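Local coordinates for protein putative transcription regulator (PDB 3COL) that is a putative transcription regulator of the TetR family that probably binds DNA through an N-terminal helix-turn-helix domain and acts as a dimer, at residues A[11-14]-A[15-18]; A[42-45]-A[46-50]; A[52-55]-A[56-60]; A[106-109]-A[110-114]. All blocks are in the same frame, centred on the assembly; numbering follows the deposited sequence.

Contact 1: A[11-14]-A[15-18]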
ATOM      1  N   LYS A  11      16.237 -21.234  16.928  0.50 24.23           N
ATOM      2  CA  LYS A  11      16.923 -21.021  15.657  0.50 23.78           C
ATOM      3  C   LYS A  11      15.979 -20.549  14.557  0.50 23.91           C
ATOM      4  O   LYS A  11      16.299 -19.616  13.817  0.50 23.81           O
ATOM      5  CB  LYS A  11      17.638 -22.288  15.205  0.50 23.58           C
ATOM      6  CG  LYS A  11      18.943 -22.012  14.510  0.50 22.52           C
ATOM      7  CD  LYS A  11      20.040 -21.696  15.521  0.50 20.72           C
ATOM      8  CE  LYS A  11      20.783 -22.951  15.920  0.50 19.67           C
ATOM      9  NZ  LYS A  11      22.218 -22.675  16.186  0.50 18.89           N
ATOM     10  N   GLN A  12      14.823 -21.205  14.462  1.00 23.81           N
ATOM     11  CA  GLN A  12      13.814 -20.880  13.449  1.00 23.87           C
ATOM     12  C   GLN A  12      13.445 -19.417  13.554  1.00 23.05           C
ATOM     13  O   GLN A  12      13.455 -18.706  12.563  1.00 22.11           O
ATOM     14  CB  GLN A  12      12.567 -21.739  13.657  1.00 24.17           C
ATOM     15  CG  GLN A  12      11.474 -21.521  12.621  1.00 25.75           C
ATOM     16  CD  GLN A  12      10.236 -22.390  12.865  1.00 25.37           C
ATOM     17  OE1 GLN A  12       9.853 -22.651  14.009  1.00 26.02           O
ATOM     18  NE2 GLN A  12       9.627 -22.866  11.776  1.00 26.54           N
ATOM     19  N   VAL A  13      13.143 -18.975  14.772  1.00 22.32           N
ATOM     20  CA  VAL A  13      12.779 -17.588  15.028  1.00 22.57           C
ATOM     21  C   VAL A  13      13.908 -16.624  14.639  1.00 21.65           C
ATOM     22  O   VAL A  13      13.654 -15.622  13.974  1.00 21.18           O
ATOM     23  CB  VAL A  13      12.370 -17.408  16.476  1.00 22.78           C
ATOM     24  CG1 VAL A  13      12.213 -15.925  16.839  1.00 24.31           C
ATOM     25  CG2 VAL A  13      11.070 -18.193  16.729  1.00 24.79           C
ATOM     26  N   LYS A  14      15.141 -16.928  15.054  1.00 20.86           N
ATOM     27  CA  LYS A  14      16.322 -16.157  14.630  1.00 20.46           C
ATOM     28  C   LYS A  14      16.425 -16.068  13.117  1.00 19.29           C
ATOM     29  O   LYS A  14      16.743 -15.003  12.565  1.00 18.80           O
ATOM     30  CB  LYS A  14      17.617 -16.767  15.186  1.00 20.76           C
ATOM     31  CG  LYS A  14      17.807 -16.544  16.692  1.00 23.74           C
ATOM     32  CD  LYS A  14      18.059 -15.057  16.974  1.00 29.44           C
ATOM     33  CE  LYS A  14      17.734 -14.645  18.415  1.00 32.20           C
ATOM     34  NZ  LYS A  14      18.245 -13.266  18.686  1.00 34.21           N
ATOM     35  N   ILE A  15      16.158 -17.182  12.450  1.00 18.10           N
ATOM     36  CA  ILE A  15      16.148 -17.187  10.980  1.00 18.38           C
ATOM     37  C   ILE A  15      15.039 -16.347  10.353  1.00 17.72           C
ATOM     38  O   ILE A  15      15.295 -15.558   9.438  1.00 17.68           O
ATOM     39  CB  ILE A  15      16.151 -18.618  10.426  1.00 18.87           C
ATOM     40  CG1 ILE A  15      17.520 -19.286  10.705  1.00 19.65           C
ATOM     41  CG2 ILE A  15      15.907 -18.574   8.945  1.00 18.23           C
ATOM     42  CD1 ILE A  15      17.496 -20.793  10.661  1.00 21.68           C
ATOM     43  N   GLN A  16      13.806 -16.501  10.847  1.00 16.61           N
ATOM     44  CA  GLN A  16      12.709 -15.679  10.386  1.00 15.89           C
ATOM     45  C   GLN A  16      12.942 -14.175  10.636  1.00 15.96           C
ATOM     46  O   GLN A  16      12.655 -13.344   9.779  1.00 15.30           O
ATOM     47  CB  GLN A  16      11.432 -16.120  11.083  1.00 17.06           C
ATOM     48  CG  GLN A  16      10.960 -17.513  10.705  1.00 15.22           C
ATOM     49  CD  GLN A  16       9.760 -17.934  11.547  1.00 17.80           C
ATOM     50  OE1 GLN A  16       9.784 -17.840  12.763  1.00 19.91           O
ATOM     51  NE2 GLN A  16       8.709 -18.372  10.895  1.00 18.23           N
ATOM     52  N   ASP A  17      13.475 -13.831  11.806  1.00 15.85           N
ATOM     53  CA  ASP A  17      13.812 -12.431  12.101  1.00 15.89           C
ATOM     54  C   ASP A  17      14.826 -11.895  11.102  1.00 15.50           C
ATOM     55  O   ASP A  17      14.688 -10.769  10.624  1.00 15.53           O
ATOM     56  CB  ASP A  17      14.345 -12.281  13.515  1.00 15.21           C
ATOM     57  CG  ASP A  17      13.265 -12.393  14.555  1.00 17.33           C
ATOM     58  OD1 ASP A  17      12.055 -12.435  14.188  1.00 21.24           O
ATOM     59  OD2 ASP A  17      13.622 -12.409  15.748  1.00 20.37           O
ATOM     60  N   ALA A  18      15.838 -12.699  10.790  1.00 15.66           N
ATOM     61  CA  ALA A  18      16.842 -12.325   9.768  1.00 16.41           C
ATOM     62  C   ALA A  18      16.237 -12.085   8.354  1.00 16.59           C
ATOM     63  O   ALA A  18      16.538 -11.090   7.709  1.00 17.54           O
ATOM     64  CB  ALA A  18      17.905 -13.378   9.699  1.00 15.59           C
TER
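Ile15 lies back along the turn that starts at Lys11, and here the contact is tight. Its backbone N donates to Lys11 O at 2.8 Å, while the side chain drapes over the same oxygen: CG1 comes to 3.4 Å from Lys11 O and CD1 to 3.6 Å. The first torsion sets this up, since CG1 stands anti to the carbonyl carbon and beside the backbone N (chi1 -69°), and from there the chain runs back toward the preceding turn. The same i to i+4 pattern of backbone bonds continues through Gln16, Asp17 and Ala18. Ile15 and Ala18 are buried, and Ile15 reaches Val36, Phe51 and Leu57, which makes this side of helix 11-26 part of the core of a TetR-type DNA-binding domain, in which the first helix packs against the helix-turn-helix. Gln16 links the turn to helix 54-67: its CG lies 3.3 Å from Gln12 O, its side chain packs on Val61 and Arg64, and its NE2 is bonded to Ser60 OG. Towards solvent, at Gln12, Val13 and Lys14, the fit is looser. Gln12 runs beside Gln16 in the same direction, their amide planes only 15° apart, yet Gln12 CG stays 4.1 Å from Gln16 OE1. Val13 and Asp17 are likewise aligned, with a methyl, Val13 CG1, 3.9 Å from Asp17 OD2. That carboxylate has its salt bridge outside this turn, from OD1 to Arg64, whereas Lys14 NZ remains 5.5 Å from Asp17 OD2, too far for a salt bridge, though a weak attraction is possible.

Contact 2: A[42-45]-A[46-50]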
ATOM      1  N   ILE A  42      25.213 -18.462  11.776  1.00 19.62           N
ATOM      2  CA  ILE A  42      25.316 -19.913  11.674  1.00 20.16           C
ATOM      3  C   ILE A  42      25.728 -20.337  10.263  1.00 20.66           C
ATOM      4  O   ILE A  42      25.696 -19.526   9.339  1.00 21.33           O
ATOM      5  CB  ILE A  42      23.971 -20.616  12.062  1.00 20.52           C
ATOM      6  CG1 ILE A  42      22.797 -20.104  11.189  1.00 21.15           C
ATOM      7  CG2 ILE A  42      23.672 -20.441  13.554  1.00 21.49           C
ATOM      8  CD1 ILE A  42      21.407 -20.686  11.587  1.00 19.54           C
ATOM      9  N   ALA A  43      26.088 -21.609  10.102  1.00 20.42           N
ATOM     10  CA  ALA A  43      26.360 -22.220   8.792  1.00 20.73           C
ATOM     11  C   ALA A  43      25.108 -22.284   7.910  1.00 20.96           C
ATOM     12  O   ALA A  43      23.984 -22.361   8.425  1.00 20.48           O
ATOM     13  CB  ALA A  43      26.923 -23.625   8.980  1.00 20.07           C
ATOM     14  N   GLN A  44      25.303 -22.261   6.588  1.00 21.52           N
ATOM     15  CA  GLN A  44      24.164 -22.389   5.652  1.00 23.13           C
ATOM     16  C   GLN A  44      23.450 -23.733   5.804  1.00 22.72           C
ATOM     17  O   GLN A  44      22.206 -23.813   5.695  1.00 23.21           O
ATOM     18  CB  GLN A  44      24.630 -22.222   4.218  1.00 23.83           C
ATOM     19  CG  GLN A  44      25.113 -20.819   3.918  1.00 27.45           C
ATOM     20  CD  GLN A  44      25.751 -20.722   2.560  1.00 32.67           C
ATOM     21  OE1 GLN A  44      26.742 -20.018   2.375  1.00 32.96           O
ATOM     22  NE2 GLN A  44      25.190 -21.440   1.593  1.00 35.81           N
ATOM     23  N   SER A  45      24.252 -24.764   6.072  1.00 21.92           N
ATOM     24  CA  SER A  45      23.769 -26.105   6.367  1.00 21.39           C
ATOM     25  C   SER A  45      22.778 -26.088   7.526  1.00 21.06           C
ATOM     26  O   SER A  45      21.813 -26.847   7.507  1.00 20.72           O
ATOM     27  CB  SER A  45      24.939 -27.040   6.701  1.00 21.96           C
ATOM     28  OG  SER A  45      25.510 -26.769   7.975  1.00 20.90           O
ATOM     29  N   ASN A  46      23.034 -25.228   8.523  1.00 19.90           N
ATOM     30  CA  ASN A  46      22.130 -25.067   9.649  1.00 19.68           C
ATOM     31  C   ASN A  46      20.785 -24.486   9.186  1.00 19.06           C
ATOM     32  O   ASN A  46      19.723 -24.848   9.708  1.00 19.10           O
ATOM     33  CB  ASN A  46      22.749 -24.155  10.720  1.00 19.76           C
ATOM     34  CG  ASN A  46      22.280 -24.503  12.162  1.00 20.93           C
ATOM     35  OD1 ASN A  46      22.926 -24.123  13.144  1.00 19.99           O
ATOM     36  ND2 ASN A  46      21.161 -25.215  12.279  1.00 22.61           N
ATOM     37  N   VAL A  47      20.848 -23.585   8.210  1.00 18.38           N
ATOM     38  CA  VAL A  47      19.649 -22.922   7.700  1.00 17.89           C
ATOM     39  C   VAL A  47      18.876 -23.948   6.881  1.00 17.94           C
ATOM     40  O   VAL A  47      17.642 -24.015   6.940  1.00 17.95           O
ATOM     41  CB  VAL A  47      19.980 -21.609   6.884  1.00 17.78           C
ATOM     42  CG1 VAL A  47      18.727 -21.035   6.197  1.00 17.73           C
ATOM     43  CG2 VAL A  47      20.615 -20.531   7.783  1.00 16.82           C
ATOM     44  N   TYR A  48      19.596 -24.788   6.148  1.00 18.59           N
ATOM     45  CA  TYR A  48      18.926 -25.758   5.295  1.00 18.99           C
ATOM     46  C   TYR A  48      18.208 -26.880   6.064  1.00 19.65           C
ATOM     47  O   TYR A  48      17.411 -27.639   5.479  1.00 20.22           O
ATOM     48  CB  TYR A  48      19.897 -26.329   4.285  1.00 19.52           C
ATOM     49  CG  TYR A  48      20.222 -25.398   3.128  1.00 19.18           C
ATOM     50  CD1 TYR A  48      19.220 -24.900   2.281  1.00 17.03           C
ATOM     51  CD2 TYR A  48      21.535 -25.040   2.872  1.00 21.34           C
ATOM     52  CE1 TYR A  48      19.531 -24.067   1.216  1.00 18.14           C
ATOM     53  CE2 TYR A  48      21.864 -24.216   1.789  1.00 21.39           C
ATOM     54  CZ  TYR A  48      20.866 -23.746   0.968  1.00 19.78           C
ATOM     55  OH  TYR A  48      21.232 -22.923  -0.069  1.00 19.32           O
ATOM     56  N   LEU A  49      18.453 -26.992   7.366  1.00 19.57           N
ATOM     57  CA  LEU A  49      17.721 -28.011   8.155  1.00 19.96           C
ATOM     58  C   LEU A  49      16.268 -27.621   8.340  1.00 20.32           C
ATOM     59  O   LEU A  49      15.413 -28.473   8.588  1.00 20.93           O
ATOM     60  CB  LEU A  49      18.336 -28.195   9.546  1.00 19.02           C
ATOM     61  CG  LEU A  49      19.708 -28.827   9.687  1.00 17.40           C
ATOM     62  CD1 LEU A  49      20.141 -28.708  11.157  1.00 16.36           C
ATOM     63  CD2 LEU A  49      19.720 -30.282   9.217  1.00 15.36           C
ATOM     64  N   TYR A  50      16.012 -26.321   8.241  1.00 20.96           N
ATOM     65  CA  TYR A  50      14.721 -25.738   8.582  1.00 21.34           C
ATOM     66  C   TYR A  50      13.969 -25.239   7.355  1.00 20.90           C
ATOM     67  O   TYR A  50      12.728 -25.251   7.351  1.00 20.77           O
ATOM     68  CB  TYR A  50      14.909 -24.616   9.569  1.00 21.30           C
TER
HETATM   69  O   HOH W   1      26.050 -23.435  12.272  1.00 28.12           O
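Ile42 meeting Asn46 and Val47 is a local contact at the start of a helix: the chain leading into helix 44-48 folds over the first turn, at the surface of the N-terminal domain. Ile42 CG1 sits between the backbone N and the carbonyl carbon (chi1 57°), a crowded position that swings CD1 in across the helix start. There Ile42 CD1 lies 3.8 Å from Asn46 CB and 3.9 Å from Val47 CG2, with the isoleucine crossing both side chains at about a right angle. An alanine at Ile42 would probably lose the CD1 contact, opening a gap beside Val47 CG2 and Ile15. A water ties the same corner together, accepting from Ala43 N at 2.8 Å and giving a weak bond to Asn46 OD1, which also takes a weak bond from Lys11 NZ. In TetR-family regulators the second helix of the helix-turn-helix is the one that enters the major groove, and helix 44-48 is placed to be that helix, with Val47 turned against Thr33 and Ala37 of helix 33-40. Ala43 is its N-cap residue. Several bonds of the first turn are weak: Asn46 N and Val47 N to Ala43 O, and Val47 N also to Gln44 O. A firmer one joins Tyr48 N to Gln44 O at 2.8 Å, in the carbonyl plane. The Tyr48 ring stands oblique to that oxygen, its CD2 3.2 Å from Gln44 O, and farther out Tyr48 CE2 comes to 4.2 Å from Gln44 CB.

Contact 3: A[52-55]-A[56-60]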
ATOM      1  N   LYS A  52      14.250 -25.159   2.875  1.00 18.81           N
ATOM      2  CA  LYS A  52      14.957 -25.792   1.754  1.00 19.50           C
ATOM      3  C   LYS A  52      15.559 -24.825   0.740  1.00 18.42           C
ATOM      4  O   LYS A  52      16.480 -25.181   0.001  1.00 17.41           O
ATOM      5  CB  LYS A  52      14.102 -26.870   1.070  1.00 19.95           C
ATOM      6  CG  LYS A  52      12.835 -26.396   0.375  1.00 21.60           C
ATOM      7  CD  LYS A  52      12.295 -27.542  -0.577  1.00 21.66           C
ATOM      8  CE  LYS A  52      11.624 -28.683   0.214  1.00 22.91           C
ATOM      9  NZ  LYS A  52      11.710 -30.037  -0.431  1.00 21.81           N
ATOM     10  N   ASN A  53      15.051 -23.597   0.719  1.00 18.51           N
ATOM     11  CA  ASN A  53      15.525 -22.581  -0.258  1.00 18.12           C
ATOM     12  C   ASN A  53      15.009 -21.192   0.061  1.00 18.16           C
ATOM     13  O   ASN A  53      14.265 -21.035   1.019  1.00 18.59           O
ATOM     14  CB  ASN A  53      15.177 -23.005  -1.705  1.00 17.44           C
ATOM     15  CG  ASN A  53      13.667 -23.223  -1.944  1.00 16.95           C
ATOM     16  OD1 ASN A  53      12.818 -22.689  -1.227  1.00 16.30           O
ATOM     17  ND2 ASN A  53      13.339 -24.017  -2.971  1.00 12.94           N
ATOM     18  N   LYS A  54      15.397 -20.205  -0.744  1.00 17.81           N
ATOM     19  CA  LYS A  54      15.027 -18.805  -0.564  1.00 18.82           C
ATOM     20  C   LYS A  54      13.500 -18.650  -0.500  1.00 17.97           C
ATOM     21  O   LYS A  54      13.001 -17.996   0.395  1.00 18.48           O
ATOM     22  CB  LYS A  54      15.643 -17.949  -1.690  1.00 19.07           C
ATOM     23  CG  LYS A  54      14.947 -16.634  -1.976  1.00 22.40           C
ATOM     24  CD  LYS A  54      15.493 -15.969  -3.259  1.00 21.54           C
ATOM     25  CE  LYS A  54      14.935 -14.522  -3.448  1.00 24.30           C
ATOM     26  NZ  LYS A  54      15.541 -13.874  -4.726  1.00 25.51           N
ATOM     27  N   GLN A  55      12.762 -19.272  -1.418  1.00 17.06           N
ATOM     28  CA  GLN A  55      11.283 -19.213  -1.387  1.00 17.41           C
ATOM     29  C   GLN A  55      10.676 -19.710  -0.067  1.00 16.83           C
ATOM     30  O   GLN A  55       9.778 -19.094   0.450  1.00 16.13           O
ATOM     31  CB  GLN A  55      10.635 -19.983  -2.561  1.00 17.28           C
ATOM     32  CG  GLN A  55       9.156 -19.615  -2.778  1.00 18.40           C
ATOM     33  CD  GLN A  55       8.968 -18.112  -3.084  1.00 23.61           C
ATOM     34  OE1 GLN A  55       9.635 -17.564  -3.976  1.00 26.24           O
ATOM     35  NE2 GLN A  55       8.084 -17.445  -2.340  1.00 20.58           N
ATOM     36  N   ALA A  56      11.154 -20.843   0.442  1.00 16.49           N
ATOM     37  CA  ALA A  56      10.721 -21.348   1.748  1.00 16.64           C
ATOM     38  C   ALA A  56      10.983 -20.322   2.880  1.00 16.21           C
ATOM     39  O   ALA A  56      10.161 -20.178   3.790  1.00 16.06           O
ATOM     40  CB  ALA A  56      11.384 -22.711   2.055  1.00 15.42           C
ATOM     41  N   LEU A  57      12.114 -19.621   2.826  1.00 15.95           N
ATOM     42  CA  LEU A  57      12.433 -18.579   3.835  1.00 15.60           C
ATOM     43  C   LEU A  57      11.379 -17.438   3.812  1.00 15.28           C
ATOM     44  O   LEU A  57      10.863 -17.039   4.848  1.00 14.80           O
ATOM     45  CB  LEU A  57      13.824 -17.976   3.609  1.00 15.24           C
ATOM     46  CG  LEU A  57      15.034 -18.881   3.841  1.00 15.91           C
ATOM     47  CD1 LEU A  57      16.312 -18.291   3.231  1.00 14.65           C
ATOM     48  CD2 LEU A  57      15.219 -19.164   5.351  1.00 14.90           C
ATOM     49  N   ILE A  58      11.069 -16.961   2.615  1.00 14.81           N
ATOM     50  CA  ILE A  58      10.086 -15.885   2.388  1.00 14.18           C
ATOM     51  C   ILE A  58       8.662 -16.345   2.808  1.00 13.85           C
ATOM     52  O   ILE A  58       7.932 -15.605   3.501  1.00 13.89           O
ATOM     53  CB  ILE A  58      10.112 -15.458   0.882  1.00 14.34           C
ATOM     54  CG1 ILE A  58      11.432 -14.710   0.544  1.00 14.66           C
ATOM     55  CG2 ILE A  58       8.889 -14.608   0.519  1.00 12.51           C
ATOM     56  CD1 ILE A  58      11.782 -14.707  -1.000  1.00 14.43           C
ATOM     57  N   ASP A  59       8.267 -17.535   2.363  1.00 10.89           N
ATOM     58  CA  ASP A  59       6.937 -18.038   2.626  1.00  9.88           C
ATOM     59  C   ASP A  59       6.716 -18.155   4.129  1.00  9.84           C
ATOM     60  O   ASP A  59       5.621 -17.915   4.603  1.00  8.73           O
ATOM     61  CB  ASP A  59       6.699 -19.408   1.976  1.00  9.51           C
ATOM     62  CG  ASP A  59       6.579 -19.337   0.452  1.00 12.46           C
ATOM     63  OD1 ASP A  59       6.563 -18.211  -0.101  1.00 14.20           O
ATOM     64  OD2 ASP A  59       6.525 -20.418  -0.187  1.00 15.83           O
ATOM     65  N   SER A  60       7.773 -18.553   4.857  1.00  9.76           N
ATOM     66  CA  SER A  60       7.710 -18.720   6.319  1.00 10.24           C
ATOM     67  C   SER A  60       7.437 -17.390   7.025  1.00  9.48           C
ATOM     68  O   SER A  60       6.571 -17.297   7.906  1.00  9.78           O
ATOM     69  CB  SER A  60       8.985 -19.373   6.847  1.00  9.66           C
ATOM     70  OG  SER A  60       8.949 -19.480   8.268  1.00 13.56           O
TER
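Asn53 caps Ala56, and Gln55 bonds to Asp59, at the start of helix 54-67. Asn53, the N-cap residue, turns its OD1 onto Ala56 N at 3.0 Å, a nearly straight bond (167°) that satisfies an N-H of the first turn; its backbone O takes Leu57 N as well. Within that first turn Gln55 reaches forward, its NE2 donating to Asp59 OD1 at 2.8 Å. The carboxylate oxygen lies almost in the glutamine's amide plane, but the donor approaches from above the carboxylate, 36° out of its plane. A bend at chi2 (60°) brings the Gln55 amide round to this bond. With an alanine here Asp59 OD1 would probably be left without its amide donor and the carboxylate freer to turn. A further polar bond runs from Lys54 NZ to Ala29 O. Helix 54-67 follows the helix-turn-helix and, as in other TetR-family proteins, joins the DNA-binding domain to the regulatory core. Among the apolar contacts, Leu57 packs on Val19 and Val36 on the DNA-binding side, and Ile58 on Ile113 of helix 106-117 on the core side. Lys54 and Ile58 run alongside each other, pointing the same way, with Lys54 CG 3.8 Å from Ile58 CD1.

Contact 4: A[106-109]-A[110-114]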
ATOM      1  N   SER A 106       4.901  -5.078  10.351  1.00 13.80           N
ATOM      2  CA  SER A 106       4.289  -6.310   9.859  1.00 12.86           C
ATOM      3  C   SER A 106       3.596  -6.116   8.522  1.00 13.18           C
ATOM      4  O   SER A 106       3.853  -6.841   7.557  1.00 13.11           O
ATOM      5  CB  SER A 106       3.348  -6.904  10.919  1.00 12.53           C
ATOM      6  OG  SER A 106       3.016  -8.225  10.564  1.00 11.03           O
ATOM      7  N   LEU A 107       2.760  -5.087   8.433  1.00 13.78           N
ATOM      8  CA  LEU A 107       2.029  -4.827   7.218  1.00 14.31           C
ATOM      9  C   LEU A 107       2.976  -4.466   6.094  1.00 14.47           C
ATOM     10  O   LEU A 107       2.761  -4.846   4.951  1.00 14.53           O
ATOM     11  CB  LEU A 107       0.977  -3.729   7.463  1.00 14.70           C
ATOM     12  CG  LEU A 107      -0.427  -4.190   7.878  1.00 15.48           C
ATOM     13  CD1 LEU A 107      -0.385  -4.945   9.125  1.00 20.04           C
ATOM     14  CD2 LEU A 107      -1.395  -2.989   8.047  1.00 15.02           C
ATOM     15  N   THR A 108       4.049  -3.751   6.419  1.00 14.38           N
ATOM     16  CA  THR A 108       5.066  -3.407   5.425  1.00 14.48           C
ATOM     17  C   THR A 108       5.683  -4.682   4.845  1.00 14.98           C
ATOM     18  O   THR A 108       5.838  -4.798   3.613  1.00 15.16           O
ATOM     19  CB  THR A 108       6.181  -2.516   6.039  1.00 15.11           C
ATOM     20  OG1 THR A 108       5.609  -1.273   6.469  1.00 14.78           O
ATOM     21  CG2 THR A 108       7.318  -2.233   5.009  1.00 15.13           C
ATOM     22  N   ILE A 109       6.011  -5.638   5.723  1.00 15.22           N
ATOM     23  CA  ILE A 109       6.653  -6.885   5.297  1.00 14.78           C
ATOM     24  C   ILE A 109       5.721  -7.670   4.367  1.00 14.97           C
ATOM     25  O   ILE A 109       6.154  -8.109   3.296  1.00 14.49           O
ATOM     26  CB  ILE A 109       7.051  -7.752   6.515  1.00 15.52           C
ATOM     27  CG1 ILE A 109       8.266  -7.144   7.254  1.00 16.84           C
ATOM     28  CG2 ILE A 109       7.335  -9.235   6.106  1.00 14.28           C
ATOM     29  CD1 ILE A 109       8.353  -7.594   8.705  1.00 15.43           C
ATOM     30  N   ILE A 110       4.468  -7.855   4.810  1.00 15.47           N
ATOM     31  CA  ILE A 110       3.406  -8.541   4.051  1.00 15.92           C
ATOM     32  C   ILE A 110       3.247  -7.897   2.673  1.00 17.37           C
ATOM     33  O   ILE A 110       3.250  -8.580   1.656  1.00 17.36           O
ATOM     34  CB  ILE A 110       2.049  -8.509   4.802  1.00 15.92           C
ATOM     35  CG1 ILE A 110       2.094  -9.388   6.075  1.00 15.96           C
ATOM     36  CG2 ILE A 110       0.831  -8.951   3.879  1.00 14.78           C
ATOM     37  CD1 ILE A 110       0.960  -9.125   7.045  1.00 16.48           C
ATOM     38  N   GLN A 111       3.102  -6.571   2.662  1.00 18.42           N
ATOM     39  CA  GLN A 111       2.873  -5.835   1.439  1.00 18.97           C
ATOM     40  C   GLN A 111       4.014  -6.059   0.462  1.00 18.61           C
ATOM     41  O   GLN A 111       3.791  -6.286  -0.748  1.00 18.63           O
ATOM     42  CB  GLN A 111       2.703  -4.349   1.767  1.00 19.99           C
ATOM     43  CG  GLN A 111       2.792  -3.446   0.538  1.00 23.78           C
ATOM     44  CD  GLN A 111       2.047  -2.154   0.756  1.00 29.97           C
ATOM     45  OE1 GLN A 111       2.558  -1.223   1.399  1.00 32.44           O
ATOM     46  NE2 GLN A 111       0.824  -2.082   0.227  1.00 30.30           N
ATOM     47  N   GLN A 112       5.244  -6.004   0.969  0.50 18.41           N
ATOM     48  CA  GLN A 112       6.425  -6.231   0.131  0.50 18.40           C
ATOM     49  C   GLN A 112       6.459  -7.627  -0.477  0.50 18.09           C
ATOM     50  O   GLN A 112       6.765  -7.779  -1.661  0.50 17.85           O
ATOM     51  CB  GLN A 112       7.716  -6.009   0.926  0.50 19.19           C
ATOM     52  CG  GLN A 112       8.296  -4.613   0.811  0.50 19.82           C
ATOM     53  CD  GLN A 112       9.433  -4.382   1.781  0.50 20.24           C
ATOM     54  OE1 GLN A 112       9.274  -4.553   2.993  0.50 23.34           O
ATOM     55  NE2 GLN A 112      10.580  -3.967   1.262  0.50 18.69           N
ATOM     56  N   ILE A 113       6.180  -8.640   0.341  1.00 17.82           N
ATOM     57  CA  ILE A 113       6.152 -10.030  -0.141  1.00 17.99           C
ATOM     58  C   ILE A 113       5.041 -10.186  -1.191  1.00 19.44           C
ATOM     59  O   ILE A 113       5.276 -10.733  -2.261  1.00 18.79           O
ATOM     60  CB  ILE A 113       5.981 -11.053   1.003  1.00 15.94           C
ATOM     61  CG1 ILE A 113       7.175 -10.957   1.961  1.00 16.18           C
ATOM     62  CG2 ILE A 113       5.873 -12.470   0.419  1.00 15.61           C
ATOM     63  CD1 ILE A 113       7.082 -11.849   3.180  1.00 14.79           C
ATOM     64  N   LYS A 114       3.848  -9.675  -0.882  1.00 21.65           N
ATOM     65  CA  LYS A 114       2.736  -9.684  -1.831  1.00 24.43           C
ATOM     66  C   LYS A 114       3.056  -9.014  -3.176  1.00 25.94           C
ATOM     67  O   LYS A 114       2.744  -9.560  -4.244  1.00 26.73           O
ATOM     68  CB  LYS A 114       1.496  -9.073  -1.186  1.00 24.81           C
ATOM     69  CG  LYS A 114       0.633 -10.090  -0.496  1.00 26.72           C
ATOM     70  CD  LYS A 114      -0.571  -9.437   0.152  1.00 29.66           C
ATOM     71  CE  LYS A 114      -1.819 -10.331  -0.036  1.00 35.01           C
ATOM     72  NZ  LYS A 114      -2.994 -10.051   0.900  1.00 37.75           N
TER
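Regular alpha-helical bonds of 2.9 to 3.0 Å join the two halves of this stretch, from Ile110 N on Ser106 O, almost perfectly straight at 177°, to Ile113 N on Ile109 O. Ile109 and Ile113 lie side by side one turn apart, pointing the same way, with Ile109 CG2 3.9 Å from Ile113 CD1. The first torsion of Ile113 leaves CG1 beside its backbone N (chi1 -62°), which lays that carbon 3.3 Å from Ile109 O and carries CD1 back to its neighbour's methyl. Ile110 does likewise one step round the helix: its CG1 approaches Ser106 O to 3.4 Å, and its CD1 stays 4.2 Å from Ser106 OG. That hydroxyl is buried and well satisfied, bonded to both Glu65 and Tyr99. Thr108 and Gln112 lie alongside, pointing the same way, though the placing of the Gln112 amide, in one of two conformers, is less certain; Thr108 OG1 bonds to His164 of helix 152-171. Gln111 keeps its CB 3.2 Å from Leu107 O and sends its amide outward, close to a bound glycerol that probably came from the crystallisation liquor. Its side chain also packs on Ala115 of the second subunit. Ile109 and Ile113 face Leu24 and Ile23 of helix 11-26, so helix 106-117 lies where the DNA-binding domain meets the helical core, as in some TetR-family relatives, where such a helix passes ligand-induced shifts on; a like role here is only inferred.

Overall arrangement
Contacts 1, 2 and 3 meet in the DNA-binding domain, their centres 11 to 12 Å apart. Ile15 of contact 1 stands between the other two: its CD1 is 4.0 Å from Ile42 CD1 of contact 2, and its CG2 is 3.7 Å from Leu57 CD2 of contact 3. A probable Gln16 NE2 to Ser60 OG bond also joins contacts 1 and 3. Val47 CG1 of contact 2 lies 4.1 Å from Leu57 CD2. Contact 4, with a glycerol, probably from the crystallisation liquor, about 3 Å from the Gln111 side chain, is about 25 Å from contact 2 between centres. Ile58 CG2 meets Ile113 CG2 at 3.7 Å; touching contacts 1, 2 and 4, helix 54-67 is a plausible mechanical link.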